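Local coordinates for protein CrmK (Actinoalloteichus sp. WH1-2216-6, PDB 5I1V) that is a covalently FAD-linked oxidase that takes part in recycling shunt products during caerulomycin biosynthesis, at residues G88-A100 with T198-P212. Numbering follows the deposited sequence.
Sequences GYDEERGAFEVEA and TRYWLRSPDAVGDAP
The Tyr89 ring carries Pro212 CB over the centre of one face, a CH-pi contact 3.6 Å from its centroid, and at its edge Tyr89 OH donates to Asp210 O (2.8 Å) from above the carbonyl plane. Tyr89 CD1 in turn lies over the centre of one Phe96 face, with Pro212 O at the Phe96 edge. With an alanine at Tyr89, Pro212 would probably lose the ring beneath it and Asp210 O its hydroxyl donor. Over one face of the Trp201 indole runs the extended Arg93 chain: CD sits above the five-membered ring and the guanidinium makes a cation-pi contact with the six-membered ring, their planes 46° apart. At the indole edge, Trp201 NE1 gives a bent bond (142°) to Asp90 OD2, 2.9 Å away on its anti side, tilted out of both planes. The Arg199 chain bends at chi3 (72°), bringing NH1 between two carboxylates; in this salt-bridge network it donates to Glu97 OE2 (2.7 Å) and Glu99 OE2 (2.8 Å), while NE pairs with Glu156. In the Arg203 guanidinium plane, NE bonds Gly94 O. On the face opposite Glu97, Arg199 and Trp201, Val98 CG2 meets Leu202 CD1, and helix 104-115 touches Phe96 and Val98. The 88-99 hairpin, with a G1 bulge at Gly94 and Ala95, edges the five-stranded antiparallel sheet of the PCMH-type FAD-binding domain, whose Ala100 touches FAD.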
ATOM      1  N   GLY A  88      16.279  11.392  -0.934  1.00 23.21           N
ATOM      2  CA  GLY A  88      17.341  11.646  -1.915  1.00 27.58           C
ATOM      3  C   GLY A  88      18.698  11.603  -1.236  1.00 27.33           C
ATOM      4  O   GLY A  88      18.788  11.806  -0.041  1.00 28.57           O
ATOM      5  N   TYR A  89      19.747  11.321  -1.986  1.00 25.33           N
ATOM      6  CA  TYR A  89      21.113  11.442  -1.466  1.00 23.68           C
ATOM      7  C   TYR A  89      21.583  12.877  -1.474  1.00 24.00           C
ATOM      8  O   TYR A  89      21.409  13.569  -2.447  1.00 25.71           O
ATOM      9  CB  TYR A  89      22.089  10.692  -2.353  1.00 24.02           C
ATOM     10  CG  TYR A  89      23.444  10.488  -1.731  1.00 24.46           C
ATOM     11  CD1 TYR A  89      23.569   9.782  -0.533  1.00 23.46           C
ATOM     12  CD2 TYR A  89      24.618  10.969  -2.354  1.00 24.84           C
ATOM     13  CE1 TYR A  89      24.792   9.519   0.013  1.00 23.62           C
ATOM     14  CE2 TYR A  89      25.871  10.730  -1.781  1.00 24.69           C
ATOM     15  CZ  TYR A  89      25.945  10.008  -0.609  1.00 24.20           C
ATOM     16  OH  TYR A  89      27.183   9.702  -0.017  1.00 25.70           O
ATOM     17  N   ASP A  90      22.135  13.308  -0.355  1.00 23.87           N
ATOM     18  CA  ASP A  90      22.656  14.642  -0.149  1.00 26.28           C
ATOM     19  C   ASP A  90      24.190  14.521  -0.254  1.00 28.38           C
ATOM     20  O   ASP A  90      24.884  14.011   0.681  1.00 25.82           O
ATOM     21  CB  ASP A  90      22.206  15.136   1.227  1.00 24.72           C
ATOM     22  CG  ASP A  90      22.642  16.585   1.540  1.00 29.73           C
ATOM     23  OD1 ASP A  90      23.644  17.079   0.991  1.00 30.52           O
ATOM     24  OD2 ASP A  90      21.988  17.213   2.411  1.00 30.94           O
ATOM     25  N   GLU A  91      24.711  14.921  -1.418  1.00 32.85           N
ATOM     26  CA  GLU A  91      26.153  14.827  -1.690  1.00 37.78           C
ATOM     27  C   GLU A  91      27.016  15.588  -0.714  1.00 37.31           C
ATOM     28  O   GLU A  91      28.118  15.176  -0.409  1.00 37.86           O
ATOM     29  CB  GLU A  91      26.479  15.368  -3.084  1.00 44.59           C
ATOM     30  CG  GLU A  91      26.147  14.405  -4.204  1.00 52.23           C
ATOM     31  CD  GLU A  91      27.091  14.561  -5.385  1.00 60.60           C
ATOM     32  OE1 GLU A  91      26.614  14.873  -6.495  1.00 67.55           O
ATOM     33  OE2 GLU A  91      28.314  14.380  -5.200  1.00 68.68           O
ATOM     34  N   GLU A  92      26.537  16.724  -0.253  1.00 37.13           N
ATOM     35  CA  GLU A  92      27.344  17.537   0.628  1.00 40.96           C
ATOM     36  C   GLU A  92      27.535  16.863   2.002  1.00 37.80           C
ATOM     37  O   GLU A  92      28.566  17.039   2.603  1.00 35.54           O
ATOM     38  CB  GLU A  92      26.764  18.966   0.709  1.00 50.42           C
ATOM     39  CG  GLU A  92      26.901  19.665   2.060  1.00 60.22           C
ATOM     40  CD  GLU A  92      25.763  20.644   2.339  1.00 67.36           C
ATOM     41  OE1 GLU A  92      25.456  21.485   1.447  1.00 71.76           O
ATOM     42  OE2 GLU A  92      25.178  20.562   3.455  1.00 60.72           O
ATOM     43  N   ARG A  93      26.570  16.064   2.497  1.00 32.66           N
ATOM     44  CA  ARG A  93      26.763  15.377   3.770  1.00 27.95           C
ATOM     45  C   ARG A  93      27.115  13.920   3.590  1.00 26.70           C
ATOM     46  O   ARG A  93      27.418  13.256   4.552  1.00 27.19           O
ATOM     47  CB  ARG A  93      25.497  15.491   4.642  1.00 30.83           C
ATOM     48  CG  ARG A  93      25.090  16.918   4.963  1.00 31.67           C
ATOM     49  CD  ARG A  93      23.918  16.941   5.919  1.00 32.34           C
ATOM     50  NE  ARG A  93      23.475  18.300   6.227  1.00 29.49           N
ATOM     51  CZ  ARG A  93      23.903  19.036   7.246  1.00 30.75           C
ATOM     52  NH1 ARG A  93      23.384  20.252   7.416  1.00 30.51           N
ATOM     53  NH2 ARG A  93      24.848  18.607   8.092  1.00 30.08           N
ATOM     54  N   GLY A  94      27.029  13.395   2.367  1.00 23.16           N
ATOM     55  CA  GLY A  94      27.340  12.011   2.140  1.00 22.60           C
ATOM     56  C   GLY A  94      26.319  11.127   2.819  1.00 20.16           C
ATOM     57  O   GLY A  94      26.636  10.064   3.345  1.00 21.00           O
ATOM     58  N   ALA A  95      25.072  11.581   2.817  1.00 18.87           N
ATOM     59  CA  ALA A  95      24.022  10.872   3.561  1.00 18.65           C
ATOM     60  C   ALA A  95      22.711  10.978   2.842  1.00 17.32           C
ATOM     61  O   ALA A  95      22.493  11.966   2.150  1.00 18.21           O
ATOM     62  CB  ALA A  95      23.895  11.485   4.961  1.00 18.00           C
ATOM     63  N   PHE A  96      21.822  10.005   3.064  1.00 17.71           N
ATOM     64  CA  PHE A  96      20.494  10.067   2.502  1.00 18.08           C
ATOM     65  C   PHE A  96      19.566  11.010   3.282  1.00 18.73           C
ATOM     66  O   PHE A  96      19.354  10.819   4.501  1.00 18.25           O
ATOM     67  CB  PHE A  96      19.883   8.680   2.392  1.00 18.02           C
ATOM     68  CG  PHE A  96      20.591   7.824   1.416  1.00 17.97           C
ATOM     69  CD1 PHE A  96      20.295   7.879   0.068  1.00 19.48           C
ATOM     70  CD2 PHE A  96      21.600   6.977   1.858  1.00 18.81           C
ATOM     71  CE1 PHE A  96      21.020   7.087  -0.813  1.00 20.43           C
ATOM     72  CE2 PHE A  96      22.280   6.190   0.985  1.00 18.90           C
ATOM     73  CZ  PHE A  96      21.999   6.229  -0.335  1.00 18.94           C
ATOM     74  N   GLU A  97      19.016  12.004   2.583  1.00 17.35           N
ATOM     75  CA  GLU A  97      18.057  12.940   3.190  1.00 18.43           C
ATOM     76  C   GLU A  97      16.661  12.355   3.102  1.00 19.40           C
ATOM     77  O   GLU A  97      16.224  11.932   2.031  1.00 20.86           O
ATOM     78  CB  GLU A  97      18.101  14.252   2.459  1.00 20.13           C
ATOM     79  CG  GLU A  97      17.374  15.404   3.138  1.00 24.96           C
ATOM     80  CD  GLU A  97      17.324  16.661   2.233  1.00 32.03           C
ATOM     81  OE1 GLU A  97      17.924  16.599   1.155  1.00 33.11           O
ATOM     82  OE2 GLU A  97      16.632  17.667   2.551  1.00 32.88           O
ATOM     83  N   VAL A  98      15.981  12.317   4.235  1.00 19.15           N
ATOM     84  CA  VAL A  98      14.649  11.774   4.319  1.00 18.13           C
ATOM     85  C   VAL A  98      13.775  12.811   5.017  1.00 16.92           C
ATOM     86  O   VAL A  98      13.897  12.996   6.231  1.00 17.17           O
ATOM     87  CB  VAL A  98      14.602  10.443   5.113  1.00 18.28           C
ATOM     88  CG1 VAL A  98      13.165   9.915   5.237  1.00 18.74           C
ATOM     89  CG2 VAL A  98      15.462   9.334   4.505  1.00 18.51           C
ATOM     90  N   GLU A  99      12.876  13.448   4.284  1.00 15.57           N
ATOM     91  CA  GLU A  99      11.882  14.363   4.912  1.00 16.75           C
ATOM     92  C   GLU A  99      10.951  13.620   5.842  1.00 17.53           C
ATOM     93  O   GLU A  99      10.666  12.429   5.618  1.00 16.72           O
ATOM     94  CB  GLU A  99      11.115  15.177   3.870  1.00 18.35           C
ATOM     95  CG  GLU A  99      11.988  16.326   3.420  1.00 20.66           C
ATOM     96  CD  GLU A  99      11.410  17.194   2.308  1.00 25.54           C
ATOM     97  OE1 GLU A  99      10.381  16.796   1.701  1.00 27.78           O
ATOM     98  OE2 GLU A  99      11.991  18.289   2.061  1.00 25.19           O
ATOM     99  N   ALA A 100      10.469  14.319   6.876  1.00 17.53           N
ATOM    100  CA  ALA A 100       9.735  13.661   8.005  1.00 18.33           C
ATOM    101  C   ALA A 100       8.483  13.004   7.532  1.00 17.44           C
ATOM    102  O   ALA A 100       7.961  12.041   8.155  1.00 18.78           O
ATOM    103  CB  ALA A 100       9.374  14.687   9.051  1.00 20.60           C
ATOM    104  N   THR A 198      12.062  18.170  10.694  1.00 15.56           N
ATOM    105  CA  THR A 198      11.735  18.366   9.304  1.00 16.13           C
ATOM    106  C   THR A 198      12.392  17.313   8.373  1.00 16.42           C
ATOM    107  O   THR A 198      11.831  16.926   7.298  1.00 15.55           O
ATOM    108  CB  THR A 198      12.098  19.799   8.888  1.00 18.60           C
ATOM    109  OG1 THR A 198      13.417  20.069   9.270  1.00 19.25           O
ATOM    110  CG2 THR A 198      11.184  20.766   9.608  1.00 19.75           C
ATOM    111  N   ARG A 199      13.591  16.860   8.725  1.00 16.01           N
ATOM    112  CA  ARG A 199      14.279  15.870   7.891  1.00 17.88           C
ATOM    113  C   ARG A 199      15.367  15.189   8.696  1.00 16.43           C
ATOM    114  O   ARG A 199      15.816  15.699   9.680  1.00 16.38           O
ATOM    115  CB  ARG A 199      14.876  16.485   6.594  1.00 19.78           C
ATOM    116  CG  ARG A 199      15.914  17.544   6.841  1.00 20.67           C
ATOM    117  CD  ARG A 199      16.081  18.552   5.682  1.00 22.39           C
ATOM    118  NE  ARG A 199      14.952  19.455   5.596  1.00 25.91           N
ATOM    119  CZ  ARG A 199      14.131  19.561   4.554  1.00 28.20           C
ATOM    120  NH1 ARG A 199      14.378  18.904   3.440  1.00 29.37           N
ATOM    121  NH2 ARG A 199      13.090  20.371   4.619  1.00 28.09           N
ATOM    122  N   TYR A 200      15.774  14.027   8.228  1.00 15.98           N
ATOM    123  CA  TYR A 200      16.779  13.184   8.869  1.00 17.38           C
ATOM    124  C   TYR A 200      17.801  12.935   7.776  1.00 16.20           C
ATOM    125  O   TYR A 200      17.462  12.934   6.571  1.00 17.62           O
ATOM    126  CB  TYR A 200      16.222  11.797   9.231  1.00 18.54           C
ATOM    127  CG  TYR A 200      15.137  11.679  10.253  1.00 19.75           C
ATOM    128  CD1 TYR A 200      15.460  11.630  11.594  1.00 20.50           C
ATOM    129  CD2 TYR A 200      13.792  11.538   9.889  1.00 20.61           C
ATOM    130  CE1 TYR A 200      14.500  11.440  12.579  1.00 23.16           C
ATOM    131  CE2 TYR A 200      12.800  11.360  10.875  1.00 21.90           C
ATOM    132  CZ  TYR A 200      13.166  11.301  12.223  1.00 24.80           C
ATOM    133  OH  TYR A 200      12.255  11.100  13.250  1.00 24.93           O
ATOM    134  N   TRP A 201      19.007  12.643   8.183  1.00 16.85           N
ATOM    135  CA  TRP A 201      20.040  12.166   7.277  1.00 17.12           C
ATOM    136  C   TRP A 201      20.539  10.825   7.783  1.00 16.84           C
ATOM    137  O   TRP A 201      20.930  10.676   8.944  1.00 17.03           O
ATOM    138  CB  TRP A 201      21.208  13.162   7.187  1.00 16.98           C
ATOM    139  CG  TRP A 201      20.934  14.376   6.355  1.00 18.36           C
ATOM    140  CD1 TRP A 201      21.104  14.512   5.029  1.00 20.22           C
ATOM    141  CD2 TRP A 201      20.409  15.624   6.826  1.00 18.42           C
ATOM    142  NE1 TRP A 201      20.743  15.787   4.623  1.00 21.56           N
ATOM    143  CE2 TRP A 201      20.314  16.488   5.713  1.00 20.26           C
ATOM    144  CE3 TRP A 201      20.053  16.099   8.075  1.00 18.72           C
ATOM    145  CZ2 TRP A 201      19.888  17.816   5.827  1.00 20.83           C
ATOM    146  CZ3 TRP A 201      19.607  17.412   8.196  1.00 19.75           C
ATOM    147  CH2 TRP A 201      19.550  18.260   7.082  1.00 20.79           C
ATOM    148  N   LEU A 202      20.599   9.856   6.864  1.00 17.13           N
ATOM    149  CA  LEU A 202      20.988   8.540   7.186  1.00 18.34           C
ATOM    150  C   LEU A 202      22.267   8.126   6.485  1.00 19.01           C
ATOM    151  O   LEU A 202      22.396   8.286   5.275  1.00 19.26           O
ATOM    152  CB  LEU A 202      19.875   7.545   6.806  1.00 19.39           C
ATOM    153  CG  LEU A 202      18.478   7.834   7.371  1.00 23.59           C
ATOM    154  CD1 LEU A 202      17.447   6.924   6.725  1.00 24.63           C
ATOM    155  CD2 LEU A 202      18.444   7.616   8.856  1.00 23.64           C
ATOM    156  N   ARG A 203      23.149   7.491   7.248  1.00 19.28           N
ATOM    157  CA  ARG A 203      24.357   6.918   6.698  1.00 21.17           C
ATOM    158  C   ARG A 203      25.034   6.001   7.712  1.00 20.56           C
ATOM    159  O   ARG A 203      24.930   6.225   8.886  1.00 20.95           O
ATOM    160  CB  ARG A 203      25.277   8.078   6.277  1.00 24.39           C
ATOM    161  CG  ARG A 203      26.505   8.298   7.087  1.00 29.98           C
ATOM    162  CD  ARG A 203      27.241   9.545   6.602  1.00 34.72           C
ATOM    163  NE  ARG A 203      28.215   9.249   5.579  1.00 33.58           N
ATOM    164  CZ  ARG A 203      29.445   8.800   5.839  1.00 37.48           C
ATOM    165  NH1 ARG A 203      29.836   8.612   7.105  1.00 38.35           N
ATOM    166  NH2 ARG A 203      30.289   8.532   4.840  1.00 35.56           N
ATOM    167  N   SER A 204      25.718   4.963   7.263  1.00 21.09           N
ATOM    168  CA  SER A 204      26.540   4.127   8.152  1.00 22.44           C
ATOM    169  C   SER A 204      27.667   4.940   8.714  1.00 23.63           C
ATOM    170  O   SER A 204      28.333   5.663   7.974  1.00 24.16           O
ATOM    171  CB  SER A 204      27.168   2.958   7.390  1.00 24.21           C
ATOM    172  OG  SER A 204      26.163   2.157   6.835  1.00 27.26           O
ATOM    173  N   PRO A 205      27.906   4.838  10.010  1.00 26.47           N
ATOM    174  CA  PRO A 205      29.020   5.633  10.545  1.00 30.99           C
ATOM    175  C   PRO A 205      30.388   5.262   9.930  1.00 34.84           C
ATOM    176  O   PRO A 205      31.279   6.104   9.846  1.00 37.96           O
ATOM    177  CB  PRO A 205      29.005   5.330  12.055  1.00 31.59           C
ATOM    178  CG  PRO A 205      27.932   4.308  12.279  1.00 30.82           C
ATOM    179  CD  PRO A 205      27.141   4.115  11.027  1.00 27.34           C
ATOM    180  N   ASP A 206      30.536   4.037   9.456  1.00 35.13           N
ATOM    181  CA  ASP A 206      31.795   3.643   8.832  1.00 41.08           C
ATOM    182  C   ASP A 206      31.704   3.465   7.308  1.00 37.50           C
ATOM    183  O   ASP A 206      32.475   2.725   6.728  1.00 34.15           O
ATOM    184  CB  ASP A 206      32.302   2.375   9.514  1.00 45.84           C
ATOM    185  CG  ASP A 206      32.521   2.576  11.018  1.00 52.77           C
ATOM    186  OD1 ASP A 206      33.133   3.601  11.420  1.00 60.47           O
ATOM    187  OD2 ASP A 206      32.075   1.710  11.800  1.00 63.96           O
ATOM    188  N   ALA A 207      30.780   4.171   6.656  1.00 33.87           N
ATOM    189  CA  ALA A 207      30.700   4.144   5.181  1.00 34.04           C
ATOM    190  C   ALA A 207      32.027   4.439   4.503  1.00 36.22           C
ATOM    191  O   ALA A 207      32.708   5.391   4.877  1.00 33.09           O
ATOM    192  CB  ALA A 207      29.690   5.156   4.701  1.00 33.65           C
ATOM    193  N   VAL A 208      32.358   3.659   3.476  1.00 37.04           N
ATOM    194  CA  VAL A 208      33.579   3.883   2.687  1.00 39.59           C
ATOM    195  C   VAL A 208      33.338   4.954   1.610  1.00 41.85           C
ATOM    196  O   VAL A 208      32.387   4.839   0.837  1.00 40.16           O
ATOM    197  CB  VAL A 208      34.000   2.551   2.037  1.00 43.45           C
ATOM    198  CG1 VAL A 208      35.097   2.745   0.974  1.00 48.65           C
ATOM    199  CG2 VAL A 208      34.464   1.595   3.119  1.00 42.36           C
ATOM    200  N   GLY A 209      34.162   6.010   1.581  1.00 39.18           N
ATOM    201  CA  GLY A 209      34.129   6.982   0.480  1.00 39.63           C
ATOM    202  C   GLY A 209      32.844   7.792   0.494  1.00 41.16           C
ATOM    203  O   GLY A 209      32.251   8.026   1.553  1.00 41.14           O
ATOM    204  N   ASP A 210      32.373   8.226  -0.662  1.00 38.36           N
ATOM    205  CA  ASP A 210      31.118   8.984  -0.645  1.00 39.83           C
ATOM    206  C   ASP A 210      30.107   8.734  -1.757  1.00 32.53           C
ATOM    207  O   ASP A 210      29.204   9.526  -1.965  1.00 32.49           O
ATOM    208  CB  ASP A 210      31.412  10.466  -0.470  1.00 44.90           C
ATOM    209  CG  ASP A 210      32.289  10.977  -1.514  1.00 48.87           C
ATOM    210  OD1 ASP A 210      32.135  10.494  -2.656  1.00 53.41           O
ATOM    211  OD2 ASP A 210      33.131  11.847  -1.207  1.00 58.97           O
ATOM    212  N   ALA A 211      30.235   7.613  -2.434  1.00 31.00           N
ATOM    213  CA  ALA A 211      29.173   7.128  -3.290  1.00 29.88           C
ATOM    214  C   ALA A 211      27.963   6.659  -2.449  1.00 26.33           C
ATOM    215  O   ALA A 211      28.106   6.074  -1.360  1.00 25.61           O
ATOM    216  CB  ALA A 211      29.662   6.004  -4.181  1.00 30.07           C
ATOM    217  N   PRO A 212      26.761   6.913  -2.980  1.00 25.04           N
ATOM    218  CA  PRO A 212      25.589   6.577  -2.218  1.00 23.12           C
ATOM    219  C   PRO A 212      25.439   5.096  -2.098  1.00 23.26           C
ATOM    220  O   PRO A 212      24.928   4.627  -1.112  1.00 21.54           O
ATOM    221  CB  PRO A 212      24.437   7.150  -3.061  1.00 26.15           C
ATOM    222  CG  PRO A 212      25.008   7.559  -4.382  1.00 25.90           C
ATOM    223  CD  PRO A 212      26.463   7.808  -4.122  1.00 27.03           C
TER
HETATM  224  O   HOH W   1      29.029   8.786   2.481  1.00 26.22           O
HETATM  225  O   HOH W   2      11.036  20.711   1.970  1.00 35.90           O